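Local coordinates for universal stress protein (Pseudomonas aeruginosa UCBPP-PA14, PDB 7MQ5) that is of unknown function but, as a tandem universal stress protein of the HUP clan, probably takes part in the bacterial response to stress, at residues V13-D17 / V42-R47; E20-R26 / T126-W132; H37-C43 / S66-A72; I93-H97 / D112-L116. The contacts are given in a common frame with arbitrary orientation. Where two conformers were deposited one is given. Residues are numbered along the deposited sequence.

Contact 1 (V13-D17 / V42-R47)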
loop_
_atom_site.group_PDB
_atom_site.type_symbol
_atom_site.label_atom_id
_atom_site.label_comp_id
_atom_site.label_asym_id
_atom_site.label_seq_id
_atom_site.Cartn_x
_atom_site.Cartn_y
_atom_site.Cartn_z
ATOM N N VAL A 13 4.951 11.569 4.570
ATOM C CA VAL A 13 5.237 12.713 3.669
ATOM C C VAL A 13 4.208 13.804 3.962
ATOM O O VAL A 13 3.007 13.572 3.767
ATOM C CB VAL A 13 5.221 12.268 2.207
ATOM C CG1 VAL A 13 5.487 13.455 1.292
ATOM C CG2 VAL A 13 6.228 11.163 1.974
ATOM N N ILE A 14 4.697 14.950 4.417
ATOM C CA ILE A 14 3.861 16.118 4.807
ATOM C C ILE A 14 3.901 17.152 3.683
ATOM O O ILE A 14 4.998 17.571 3.301
ATOM C CB ILE A 14 4.377 16.732 6.133
ATOM C CG1 ILE A 14 4.348 15.733 7.295
ATOM C CG2 ILE A 14 3.612 18.008 6.469
ATOM C CD1 ILE A 14 2.964 15.263 7.694
ATOM N N GLU A 15 2.734 17.555 3.191
ATOM C CA GLU A 15 2.638 18.621 2.164
ATOM C C GLU A 15 2.507 19.963 2.869
ATOM O O GLU A 15 1.783 20.090 3.856
ATOM C CB GLU A 15 1.407 18.448 1.273
ATOM C CG GLU A 15 1.479 17.275 0.319
ATOM C CD GLU A 15 2.310 17.486 -0.940
ATOM O OE1 GLU A 15 2.715 18.636 -1.215
ATOM O OE2 GLU A 15 2.515 16.500 -1.673
ATOM N N PRO A 16 3.219 21.006 2.406
ATOM C CA PRO A 16 3.059 22.329 3.014
ATOM C C PRO A 16 1.853 23.186 2.578
ATOM O O PRO A 16 1.439 24.049 3.366
ATOM C CB PRO A 16 4.349 23.049 2.588
ATOM C CG PRO A 16 4.772 22.361 1.300
ATOM C CD PRO A 16 4.360 20.916 1.476
ATOM N N ASP A 17 1.266 22.925 1.400
ATOM C CA ASP A 17 0.276 23.894 0.841
ATOM C C ASP A 17 -1.077 23.266 0.469
ATOM O O ASP A 17 -1.899 23.975 -0.129
ATOM C CB ASP A 17 0.877 24.584 -0.391
ATOM C CG ASP A 17 2.169 25.338 -0.109
ATOM O OD1 ASP A 17 2.213 26.074 0.893
ATOM O OD2 ASP A 17 3.136 25.153 -0.880
ATOM N N VAL A 42 9.146 16.928 5.173
ATOM C CA VAL A 42 8.727 17.925 4.151
ATOM C C VAL A 42 9.828 17.945 3.085
ATOM O O VAL A 42 10.990 18.156 3.446
ATOM C CB VAL A 42 8.477 19.324 4.737
ATOM C CG1 VAL A 42 8.222 20.332 3.625
ATOM C CG2 VAL A 42 7.331 19.314 5.731
ATOM N N CYS A 43 9.447 17.741 1.830
ATOM C CA CYS A 43 10.404 17.722 0.702
ATOM C C CYS A 43 10.370 19.082 0.008
ATOM O O CYS A 43 9.489 19.305 -0.837
ATOM C CB CYS A 43 10.062 16.617 -0.284
ATOM S SG CYS A 43 10.053 14.976 0.468
ATOM N N GLU A 44 11.293 19.965 0.382
ATOM C CA GLU A 44 11.335 21.325 -0.200
ATOM C C GLU A 44 12.671 21.964 0.152
ATOM O O GLU A 44 13.196 21.688 1.245
ATOM C CB GLU A 44 10.205 22.190 0.360
ATOM C CG GLU A 44 10.165 23.583 -0.247
ATOM C CD GLU A 44 9.057 24.491 0.253
ATOM O OE1 GLU A 44 7.966 23.976 0.586
ATOM O OE2 GLU A 44 9.290 25.722 0.296
ATOM N N LYS A 45 13.169 22.810 -0.740
ATOM C CA LYS A 45 14.432 23.538 -0.484
ATOM C C LYS A 45 14.162 24.968 0.001
ATOM O O LYS A 45 14.833 25.402 0.951
ATOM C CB LYS A 45 15.258 23.617 -1.771
ATOM C CG LYS A 45 16.606 24.311 -1.635
ATOM C CD LYS A 45 17.406 24.360 -2.920
ATOM C CE LYS A 45 16.815 25.281 -3.968
ATOM N NZ LYS A 45 17.661 25.358 -5.183
ATOM N N ARG A 46 13.183 25.662 -0.588
ATOM C CA ARG A 46 13.126 27.138 -0.384
ATOM C C ARG A 46 12.684 27.580 1.018
ATOM O O ARG A 46 13.470 28.286 1.697
ATOM C CB ARG A 46 12.210 27.788 -1.423
ATOM C CG ARG A 46 12.079 29.296 -1.238
ATOM C CD ARG A 46 11.324 29.973 -2.356
ATOM N NE ARG A 46 9.949 29.530 -2.453
ATOM C CZ ARG A 46 8.888 30.161 -1.956
ATOM N NH1 ARG A 46 9.021 31.306 -1.311
ATOM N NH2 ARG A 46 7.688 29.632 -2.114
ATOM N N ARG A 47 11.447 27.297 1.405
ATOM C CA ARG A 47 10.946 27.878 2.679
ATOM C C ARG A 47 11.474 27.100 3.888
ATOM O O ARG A 47 11.649 25.885 3.795
ATOM C CB ARG A 47 9.420 27.920 2.668
ATOM C CG ARG A 47 8.853 28.846 1.603
ATOM C CD ARG A 47 7.361 28.682 1.445
ATOM N NE ARG A 47 7.044 27.334 0.997
ATOM C CZ ARG A 47 5.817 26.877 0.781
ATOM N NH1 ARG A 47 5.630 25.637 0.372
ATOM N NH2 ARG A 47 4.773 27.657 0.992
HETATM O O HOH W 1 6.769 17.149 1.161
#
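Val42, Arg47 and Pro16 bury most of the surface where the loop after strand 9-13 meets the end of strand 37-43. Val42 is the apolar part, a beta-branched residue that suits the extended backbone at a strand end: its CG2 lies 3.9 Å from Ile14 CB and its CG1 4.5 Å from Pro16 CD. A water donates to Ile14 O (2.8 Å) and accepts from Cys43 N (2.8 Å), bridging the two backbones. At the surface, Arg47 NH1 and NH2 reach Asp17 OD2 (2.8 Å) and Asp17 OD1 (3.0 Å) in a two-pronged salt bridge, while Glu44 takes the other side of the guanidinium, NE to OE2 and NH1 to OE1, both 2.9 Å. One planar cation thus serves two carboxylates, and Glu44 OE2 also accepts from Arg47 N (2.9 Å), so that Glu44 and Arg47 clasp each other across the turn. The Pro16 ring makes van der Waals contact with this pair, its CG 3.5 Å from Arg47 NH1 and 3.6 Å from Glu44 OE1. These loops follow the C-terminal ends of neighbouring parallel strands, with Val13 bonded to strand 92-96, Cys43 packed on helix 77-88, and His49 touching Pro16 and Val42.

Contact 2 (E20-R26 / T126-W132)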
loop_
_atom_site.group_PDB
_atom_site.type_symbol
_atom_site.label_atom_id
_atom_site.label_comp_id
_atom_site.label_asym_id
_atom_site.label_seq_id
_atom_site.Cartn_x
_atom_site.Cartn_y
_atom_site.Cartn_z
ATOM N N GLU A 20 -5.801 19.190 2.628
ATOM C CA GLU A 20 -6.008 17.887 3.300
ATOM C C GLU A 20 -4.655 17.419 3.834
ATOM O O GLU A 20 -3.610 17.875 3.313
ATOM C CB GLU A 20 -6.622 16.843 2.363
ATOM C CG GLU A 20 -8.079 17.120 2.006
ATOM C CD GLU A 20 -8.740 15.978 1.253
ATOM O OE1 GLU A 20 -8.010 15.241 0.565
ATOM O OE2 GLU A 20 -9.971 15.801 1.387
ATOM N N GLY A 21 -4.696 16.621 4.894
ATOM C CA GLY A 21 -3.489 16.027 5.483
ATOM C C GLY A 21 -3.760 14.570 5.759
ATOM O O GLY A 21 -3.608 14.151 6.909
ATOM N N LEU A 22 -4.126 13.812 4.728
ATOM C CA LEU A 22 -4.528 12.412 5.010
ATOM C C LEU A 22 -3.311 11.555 5.352
ATOM O O LEU A 22 -3.516 10.555 6.043
ATOM C CB LEU A 22 -5.345 11.811 3.857
ATOM C CG LEU A 22 -6.868 11.981 3.946
ATOM C CD1 LEU A 22 -7.446 11.317 5.187
ATOM C CD2 LEU A 22 -7.266 13.432 3.921
ATOM N N ALA A 23 -2.110 11.873 4.855
ATOM C CA ALA A 23 -0.958 10.998 5.205
ATOM C C ALA A 23 -0.784 10.951 6.726
ATOM O O ALA A 23 -0.660 9.857 7.305
ATOM C CB ALA A 23 0.300 11.450 4.508
ATOM N N LEU A 24 -0.804 12.113 7.368
ATOM C CA LEU A 24 -0.627 12.129 8.841
ATOM C C LEU A 24 -1.844 11.509 9.537
ATOM O O LEU A 24 -1.665 10.868 10.572
ATOM C CB LEU A 24 -0.385 13.560 9.319
ATOM C CG LEU A 24 -0.096 13.711 10.812
ATOM C CD1 LEU A 24 1.097 12.858 11.256
ATOM C CD2 LEU A 24 0.136 15.179 11.125
ATOM N N LYS A 25 -3.053 11.705 9.002
ATOM C CA LYS A 25 -4.236 11.080 9.664
ATOM C C LYS A 25 -4.085 9.552 9.650
ATOM O O LYS A 25 -4.329 8.912 10.695
ATOM C CB LYS A 25 -5.533 11.541 8.995
ATOM C CG LYS A 25 -5.938 12.969 9.339
ATOM C CD LYS A 25 -7.203 13.431 8.657
ATOM C CE LYS A 25 -7.722 14.734 9.227
ATOM N NZ LYS A 25 -8.135 14.575 10.641
ATOM N N ARG A 26 -3.722 8.965 8.510
ATOM C CA ARG A 26 -3.571 7.488 8.504
ATOM C C ARG A 26 -2.433 7.087 9.457
ATOM O O ARG A 26 -2.572 6.073 10.156
ATOM C CB ARG A 26 -3.229 6.928 7.122
ATOM C CG ARG A 26 -4.159 7.313 5.989
ATOM C CD ARG A 26 -5.619 7.248 6.300
ATOM N NE ARG A 26 -6.391 7.292 5.077
ATOM C CZ ARG A 26 -7.686 7.541 5.011
ATOM N NH1 ARG A 26 -8.301 7.488 3.843
ATOM N NH2 ARG A 26 -8.364 7.867 6.096
ATOM N N THR A 126 -2.440 7.326 -0.195
ATOM C CA THR A 126 -3.797 7.641 0.234
ATOM C C THR A 126 -4.526 8.338 -0.916
ATOM O O THR A 126 -3.979 9.292 -1.484
ATOM C CB THR A 126 -3.836 8.407 1.565
ATOM O OG1 THR A 126 -3.485 9.783 1.403
ATOM C CG2 THR A 126 -2.939 7.793 2.617
ATOM N N LYS A 127 -5.725 7.855 -1.253
ATOM C CA LYS A 127 -6.477 8.416 -2.401
ATOM C C LYS A 127 -7.873 8.895 -2.005
ATOM O O LYS A 127 -8.536 9.501 -2.863
ATOM C CB LYS A 127 -6.590 7.389 -3.529
ATOM C CG LYS A 127 -5.258 6.862 -4.052
ATOM C CD LYS A 127 -5.383 6.006 -5.294
ATOM C CE LYS A 127 -5.613 6.831 -6.538
ATOM N NZ LYS A 127 -5.800 5.983 -7.740
ATOM N N THR A 128 -8.318 8.613 -0.786
ATOM C CA THR A 128 -9.672 9.029 -0.351
ATOM C C THR A 128 -9.555 9.741 0.993
ATOM O O THR A 128 -8.615 9.452 1.739
ATOM C CB THR A 128 -10.634 7.835 -0.266
ATOM O OG1 THR A 128 -11.926 8.324 0.106
ATOM C CG2 THR A 128 -10.196 6.771 0.720
ATOM N N ALA A 129 -10.487 10.645 1.272
ATOM C CA ALA A 129 -10.519 11.329 2.584
ATOM C C ALA A 129 -11.411 10.557 3.553
ATOM O O ALA A 129 -11.463 10.942 4.734
ATOM C CB ALA A 129 -11.006 12.740 2.425
ATOM N N ARG A 130 -12.087 9.512 3.079
ATOM C CA ARG A 130 -12.963 8.740 3.992
ATOM C C ARG A 130 -12.135 8.152 5.130
ATOM O O ARG A 130 -11.030 7.668 4.909
ATOM C CB ARG A 130 -13.657 7.612 3.234
ATOM C CG ARG A 130 -14.700 8.083 2.234
ATOM C CD ARG A 130 -15.242 6.868 1.513
ATOM N NE ARG A 130 -14.295 6.374 0.518
ATOM C CZ ARG A 130 -14.104 5.091 0.209
ATOM N NH1 ARG A 130 -14.716 4.140 0.889
ATOM N NH2 ARG A 130 -13.244 4.766 -0.736
ATOM N N PRO A 131 -12.648 8.147 6.380
ATOM C CA PRO A 131 -11.923 7.510 7.475
ATOM C C PRO A 131 -11.838 5.989 7.265
ATOM O O PRO A 131 -12.718 5.400 6.675
ATOM C CB PRO A 131 -12.772 7.844 8.713
ATOM C CG PRO A 131 -14.153 8.101 8.156
ATOM C CD PRO A 131 -13.917 8.752 6.810
ATOM N N TRP A 132 -10.774 5.375 7.759
ATOM C CA TRP A 132 -10.689 3.895 7.694
ATOM C C TRP A 132 -11.649 3.233 8.682
ATOM O O TRP A 132 -12.118 2.138 8.382
ATOM C CB TRP A 132 -9.278 3.450 8.042
ATOM C CG TRP A 132 -8.281 3.638 6.952
ATOM C CD1 TRP A 132 -8.412 4.355 5.797
ATOM C CD2 TRP A 132 -6.931 3.163 6.984
ATOM N NE1 TRP A 132 -7.249 4.295 5.079
ATOM C CE2 TRP A 132 -6.315 3.599 5.793
ATOM C CE3 TRP A 132 -6.183 2.422 7.904
ATOM C CZ2 TRP A 132 -4.989 3.289 5.489
ATOM C CZ3 TRP A 132 -4.879 2.109 7.597
ATOM C CH2 TRP A 132 -4.293 2.547 6.412
#
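This is a partly buried helix-to-loop contact, in which the first turn of helix 22-34 meets the connection between the two halves of the chain, just after strand 123-126. Arg26 dominates it. Its long side chain crosses to the loop, where NH1 and NH2 both donate to Arg130 O (2.9 Å each), a forked pair that suits the two NH2 groups of a guanidinium. Arg26 CG packs on Thr126 CG2 at 3.6 Å, and Arg26 CD sits over the face of Trp132, 3.9 Å from the centroid of the five-membered ring, a CH-pi contact. Arg26 NE forms a salt bridge with Asp270 OD2, to which Trp132 NE1 also donates, so the two donors can lie close. Leu22 packs its CD2 4.1 Å from Ala129 CB; the small alanine lets the loop approach. The loop contains an ST turn, Thr128 OG1 accepting from Arg130 N at 3.2 Å. Gly21 is the N-cap residue of the helix, and Gln96 at the end of strand 92-96 bonds both Leu22 N and Glu20. Ala23 and Thr126 pack on Ile94 of that strand, while Asp270 begins strand 270-274 and Trp132 leans back on Leu29 and Ile30 of helix 22-34.

Contact 3 (H37-C43 / S66-A72)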
loop_
_atom_site.group_PDB
_atom_site.type_symbol
_atom_site.label_atom_id
_atom_site.label_comp_id
_atom_site.label_asym_id
_atom_site.label_seq_id
_atom_site.Cartn_x
_atom_site.Cartn_y
_atom_site.Cartn_z
ATOM N N HIS A 37 6.990 4.525 15.566
ATOM C CA HIS A 37 7.563 5.885 15.516
ATOM C C HIS A 37 7.089 6.551 14.222
ATOM O O HIS A 37 6.947 5.854 13.202
ATOM C CB HIS A 37 9.083 5.777 15.535
ATOM C CG HIS A 37 9.740 7.101 15.428
ATOM N ND1 HIS A 37 9.881 7.943 16.515
ATOM C CD2 HIS A 37 10.262 7.746 14.367
ATOM C CE1 HIS A 37 10.460 9.057 16.105
ATOM N NE2 HIS A 37 10.702 8.964 14.798
ATOM N N LEU A 38 6.819 7.850 14.285
ATOM C CA LEU A 38 6.466 8.640 13.087
ATOM C C LEU A 38 7.610 9.592 12.749
ATOM O O LEU A 38 7.981 10.419 13.613
ATOM C CB LEU A 38 5.195 9.452 13.336
ATOM C CG LEU A 38 3.956 8.641 13.714
ATOM C CD1 LEU A 38 2.751 9.564 13.864
ATOM C CD2 LEU A 38 3.668 7.547 12.692
ATOM N N HIS A 39 8.137 9.496 11.529
ATOM C CA HIS A 39 9.118 10.481 11.016
ATOM C C HIS A 39 8.412 11.339 9.971
ATOM O O HIS A 39 8.010 10.817 8.916
ATOM C CB HIS A 39 10.352 9.795 10.455
ATOM C CG HIS A 39 11.384 10.779 10.020
ATOM N ND1 HIS A 39 12.097 11.529 10.932
ATOM C CD2 HIS A 39 11.818 11.142 8.793
ATOM C CE1 HIS A 39 12.934 12.305 10.273
ATOM N NE2 HIS A 39 12.782 12.087 8.963
ATOM N N LEU A 40 8.245 12.619 10.276
ATOM C CA LEU A 40 7.532 13.548 9.372
ATOM C C LEU A 40 8.543 14.231 8.454
ATOM O O LEU A 40 9.490 14.862 8.962
ATOM C CB LEU A 40 6.769 14.593 10.187
ATOM C CG LEU A 40 5.966 14.088 11.384
ATOM C CD1 LEU A 40 5.175 15.221 12.017
ATOM C CD2 LEU A 40 5.049 12.939 11.005
ATOM N N LEU A 41 8.300 14.164 7.155
ATOM C CA LEU A 41 9.247 14.719 6.167
ATOM C C LEU A 41 8.546 15.744 5.284
ATOM O O LEU A 41 7.502 15.420 4.692
ATOM C CB LEU A 41 9.798 13.582 5.302
ATOM C CG LEU A 41 10.611 14.005 4.077
ATOM C CD1 LEU A 41 11.924 14.657 4.497
ATOM C CD2 LEU A 41 10.849 12.825 3.142
ATOM N N VAL A 42 9.146 16.928 5.173
ATOM C CA VAL A 42 8.727 17.925 4.151
ATOM C C VAL A 42 9.828 17.945 3.085
ATOM O O VAL A 42 10.990 18.156 3.446
ATOM C CB VAL A 42 8.477 19.324 4.737
ATOM C CG1 VAL A 42 8.222 20.332 3.625
ATOM C CG2 VAL A 42 7.331 19.314 5.731
ATOM N N CYS A 43 9.447 17.741 1.830
ATOM C CA CYS A 43 10.404 17.722 0.702
ATOM C C CYS A 43 10.370 19.082 0.008
ATOM O O CYS A 43 9.489 19.305 -0.837
ATOM C CB CYS A 43 10.062 16.617 -0.284
ATOM S SG CYS A 43 10.053 14.976 0.468
ATOM N N SER A 66 5.564 8.875 19.399
ATOM C CA SER A 66 7.028 9.024 19.228
ATOM C C SER A 66 7.220 9.686 17.856
ATOM O O SER A 66 6.744 9.114 16.862
ATOM C CB SER A 66 7.705 7.689 19.310
ATOM O OG SER A 66 9.105 7.799 19.091
ATOM N N VAL A 67 7.847 10.864 17.815
ATOM C CA VAL A 67 7.913 11.650 16.553
ATOM C C VAL A 67 9.291 12.273 16.347
ATOM O O VAL A 67 9.888 12.782 17.301
ATOM C CB VAL A 67 6.865 12.779 16.571
ATOM C CG1 VAL A 67 6.796 13.510 15.237
ATOM C CG2 VAL A 67 5.493 12.282 16.987
ATOM N N SER A 68 9.739 12.271 15.101
ATOM C CA SER A 68 10.921 13.043 14.646
ATOM C C SER A 68 10.497 13.741 13.353
ATOM O O SER A 68 9.487 13.344 12.737
ATOM C CB SER A 68 12.169 12.208 14.473
ATOM O OG SER A 68 11.966 11.141 13.568
ATOM N N THR A 69 11.216 14.785 12.979
ATOM C CA THR A 69 10.853 15.562 11.775
ATOM C C THR A 69 12.117 15.942 11.013
ATOM O O THR A 69 13.221 16.017 11.608
ATOM C CB THR A 69 10.088 16.857 12.110
ATOM O OG1 THR A 69 10.954 17.770 12.785
ATOM C CG2 THR A 69 8.860 16.640 12.964
ATOM N N ASN A 70 11.929 16.222 9.739
ATOM C CA ASN A 70 13.042 16.736 8.930
ATOM C C ASN A 70 12.499 17.397 7.667
ATOM O O ASN A 70 11.425 17.034 7.192
ATOM C CB ASN A 70 14.023 15.634 8.535
ATOM C CG ASN A 70 15.330 16.178 8.000
ATOM O OD1 ASN A 70 15.814 17.224 8.437
ATOM N ND2 ASN A 70 15.924 15.457 7.071
ATOM N N GLN A 71 13.264 18.352 7.173
ATOM C CA GLN A 71 13.020 18.974 5.865
ATOM C C GLN A 71 14.247 18.645 5.018
ATOM O O GLN A 71 15.367 18.822 5.510
ATOM C CB GLN A 71 12.810 20.476 5.993
ATOM C CG GLN A 71 12.590 21.134 4.649
ATOM C CD GLN A 71 12.286 22.606 4.746
ATOM O OE1 GLN A 71 12.020 23.135 5.828
ATOM N NE2 GLN A 71 12.306 23.268 3.599
ATOM N N ALA A 72 14.035 18.163 3.802
ATOM C CA ALA A 72 15.154 17.762 2.932
ATOM C C ALA A 72 14.783 17.981 1.472
ATOM O O ALA A 72 13.593 18.141 1.139
ATOM C CB ALA A 72 15.478 16.309 3.175
#
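Strands 37-43 and 67-72 are the parallel pair of a beta-alpha-beta unit whose crossover is helix 50-62, as in the Rossmann-like folds of the HUP clan; their axes run 4.6 Å apart at 17°. Ser66 O accepts from Leu38 N (2.9 Å), the first backbone bond between the segments, and its OG hydrogen-bonds His37 ND1 (2.7 Å). Val67 pairs with Leu38 but packs diagonally, its CG1 4.0 Å from Leu40 CG, on the apolar face under Leu60. Ser68 returns to the opposite face; its N donates to Leu38 O (3.0 Å) and its O accepts from Leu40 N (2.9 Å), the alternation of a parallel ladder. Thr69 sets CG2 4.0 Å from Leu40 CB, beta-branched as suits an extended chain. Asn70 N and O bond Leu40 O (2.9 Å) and Val42 N (3.0 Å), while its amide, like His39, turns to Glu84 of helix 77-88. Gln71, beside Val42, sends its amide to Glu44 O and Arg47 O. Ala72, small enough for Leu41 CD1 to lie 4.1 Å from its CB, donates N to Val42 O (3.1 Å). Ser68 OG joins both histidines, bonding His37 NE2 at 2.8 Å and His39 ND1 at 2.7 Å.

Contact 4 (I93-H97 / D112-L116)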
loop_
_atom_site.group_PDB
_atom_site.type_symbol
_atom_site.label_atom_id
_atom_site.label_comp_id
_atom_site.label_asym_id
_atom_site.label_seq_id
_atom_site.Cartn_x
_atom_site.Cartn_y
_atom_site.Cartn_z
ATOM N N ILE A 93 6.145 3.838 3.955
ATOM C CA ILE A 93 6.032 5.246 3.499
ATOM C C ILE A 93 4.546 5.532 3.295
ATOM O O ILE A 93 3.889 4.734 2.611
ATOM C CB ILE A 93 6.819 5.468 2.200
ATOM C CG1 ILE A 93 8.310 5.200 2.394
ATOM C CG2 ILE A 93 6.559 6.859 1.644
ATOM C CD1 ILE A 93 9.098 5.098 1.108
ATOM N N ILE A 94 4.055 6.631 3.855
ATOM C CA ILE A 94 2.658 7.075 3.625
ATOM C C ILE A 94 2.723 8.404 2.877
ATOM O O ILE A 94 3.368 9.362 3.359
ATOM C CB ILE A 94 1.848 7.205 4.918
ATOM C CG1 ILE A 94 1.900 5.919 5.748
ATOM C CG2 ILE A 94 0.420 7.631 4.591
ATOM C CD1 ILE A 94 1.104 6.002 7.035
ATOM N N LYS A 95 2.062 8.446 1.719
ATOM C CA LYS A 95 2.009 9.687 0.923
ATOM C C LYS A 95 0.601 9.856 0.357
ATOM O O LYS A 95 0.018 8.873 -0.143
ATOM C CB LYS A 95 3.033 9.650 -0.208
ATOM C CG LYS A 95 3.042 10.942 -0.999
ATOM C CD LYS A 95 4.096 11.063 -2.063
ATOM C CE LYS A 95 3.949 12.362 -2.841
ATOM N NZ LYS A 95 2.670 12.422 -3.603
ATOM N N GLN A 96 0.095 11.078 0.399
ATOM C CA GLN A 96 -1.224 11.355 -0.195
ATOM C C GLN A 96 -1.079 11.631 -1.691
ATOM O O GLN A 96 -0.153 12.345 -2.121
ATOM C CB GLN A 96 -1.887 12.535 0.510
ATOM C CG GLN A 96 -3.235 12.897 -0.092
ATOM C CD GLN A 96 -4.081 13.807 0.767
ATOM O OE1 GLN A 96 -3.675 14.291 1.829
ATOM N NE2 GLN A 96 -5.287 14.053 0.291
ATOM N N HIS A 97 -2.010 11.077 -2.449
ATOM C CA HIS A 97 -2.111 11.295 -3.905
ATOM C C HIS A 97 -2.803 12.623 -4.192
ATOM O O HIS A 97 -3.900 12.856 -3.649
ATOM C CB HIS A 97 -2.912 10.154 -4.520
ATOM C CG HIS A 97 -3.326 10.400 -5.923
ATOM N ND1 HIS A 97 -4.650 10.402 -6.304
ATOM C CD2 HIS A 97 -2.599 10.643 -7.029
ATOM C CE1 HIS A 97 -4.723 10.633 -7.600
ATOM N NE2 HIS A 97 -3.472 10.780 -8.072
ATOM N N ASP A 112 4.940 10.034 -8.433
ATOM C CA ASP A 112 4.326 8.981 -7.577
ATOM C C ASP A 112 4.719 7.602 -8.124
ATOM O O ASP A 112 5.022 6.686 -7.342
ATOM C CB ASP A 112 2.793 9.031 -7.611
ATOM C CG ASP A 112 2.091 10.159 -6.872
ATOM O OD1 ASP A 112 2.662 10.644 -5.885
ATOM O OD2 ASP A 112 0.929 10.514 -7.286
ATOM N N TRP A 113 4.695 7.453 -9.445
ATOM C CA TRP A 113 5.055 6.153 -10.059
ATOM C C TRP A 113 6.525 5.819 -9.788
ATOM O O TRP A 113 6.821 4.641 -9.532
ATOM C CB TRP A 113 4.693 6.134 -11.544
ATOM C CG TRP A 113 3.286 5.667 -11.756
ATOM C CD1 TRP A 113 2.204 6.357 -12.222
ATOM C CD2 TRP A 113 2.795 4.377 -11.362
ATOM N NE1 TRP A 113 1.097 5.542 -12.216
ATOM C CE2 TRP A 113 1.422 4.341 -11.650
ATOM C CE3 TRP A 113 3.397 3.269 -10.760
ATOM C CZ2 TRP A 113 0.655 3.197 -11.428
ATOM C CZ3 TRP A 113 2.634 2.154 -10.500
ATOM C CH2 TRP A 113 1.283 2.122 -10.841
ATOM N N LYS A 114 7.419 6.805 -9.825
ATOM C CA LYS A 114 8.850 6.518 -9.553
ATOM C C LYS A 114 9.008 6.123 -8.080
ATOM O O LYS A 114 9.802 5.224 -7.791
ATOM C CB LYS A 114 9.703 7.717 -9.962
ATOM C CG LYS A 114 9.799 7.896 -11.472
ATOM C CD LYS A 114 10.597 9.094 -11.918
ATOM C CE LYS A 114 10.682 9.192 -13.426
ATOM N NZ LYS A 114 11.382 10.423 -13.842
ATOM N N LEU A 115 8.252 6.761 -7.190
ATOM C CA LEU A 115 8.306 6.374 -5.760
ATOM C C LEU A 115 7.867 4.910 -5.626
ATOM O O LEU A 115 8.534 4.126 -4.926
ATOM C CB LEU A 115 7.389 7.286 -4.939
ATOM C CG LEU A 115 7.232 6.895 -3.474
ATOM C CD1 LEU A 115 8.564 6.919 -2.756
ATOM C CD2 LEU A 115 6.220 7.794 -2.787
ATOM N N LEU A 116 6.744 4.561 -6.243
ATOM C CA LEU A 116 6.248 3.167 -6.111
ATOM C C LEU A 116 7.207 2.158 -6.741
ATOM O O LEU A 116 7.335 1.049 -6.223
ATOM C CB LEU A 116 4.877 3.055 -6.770
ATOM C CG LEU A 116 3.750 3.764 -6.034
ATOM C CD1 LEU A 116 2.468 3.700 -6.834
ATOM C CD2 LEU A 116 3.548 3.183 -4.646
#
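Polar and apolar contacts divide this buried junction between strand 92-96 and helix 110-118, whose segments run nearly antiparallel at 167° with axes 11.4 Å apart, leaving room for one layer of side chains. The polar part is a salt bridge, Lys95 NZ to Asp112 OD1 at 2.9 Å. A buried lysine needs partners for its ammonium group, and here NZ also donates to Gln96 O at 3.2 Å, through a chi4 bend in an otherwise extended side chain. Asp112 lies in the first turn of the helix, where its negative charge matches the helix dipole. His97 adds a ring edge, its CD2 3.5 Å from Asp112 OD2, while its NE2 bonds to Ile107 O in the loop before the helix. The apolar part centres on Leu115, one turn after Asp112 and so on the same side. Its CD1 lies 4.3 Å from Ile93 CD1, and its CD2 lies 4.0 Å from Lys95 CD, a methylene of the lysine. Ile93 and Leu115 both touch Ile81 of helix 77-88. Strand 92-96 is hydrogen-bonded between strands 9-13 and 123-126, and helix 110-118 is the crossover of the beta-alpha-beta unit that links it to the latter.

In the fold
From the N terminus, strand 9-13 leads into the loop of contact 1, which closes across helix 22-34 onto the end of strand 37-43. Contact 3 starts on that same strand, shares Val42 and Cys43 with contact 1 and crosses it along the chain, adding the edge strand 67-72. Contact 4 follows in series, joining strand 92-96 to helix 110-118. Contact 2 spans the longest loop, from the start of helix 22-34 to residues 126-132; contacts 3 and 4 both nest inside it, whereas contact 1 crosses it. Strand 9-13 and Ile14 sit between strands 92-96 and 37-43, with Val13 N 3.0 Å from Ile94 O and Ile14 N 2.9 Å from Leu41 O.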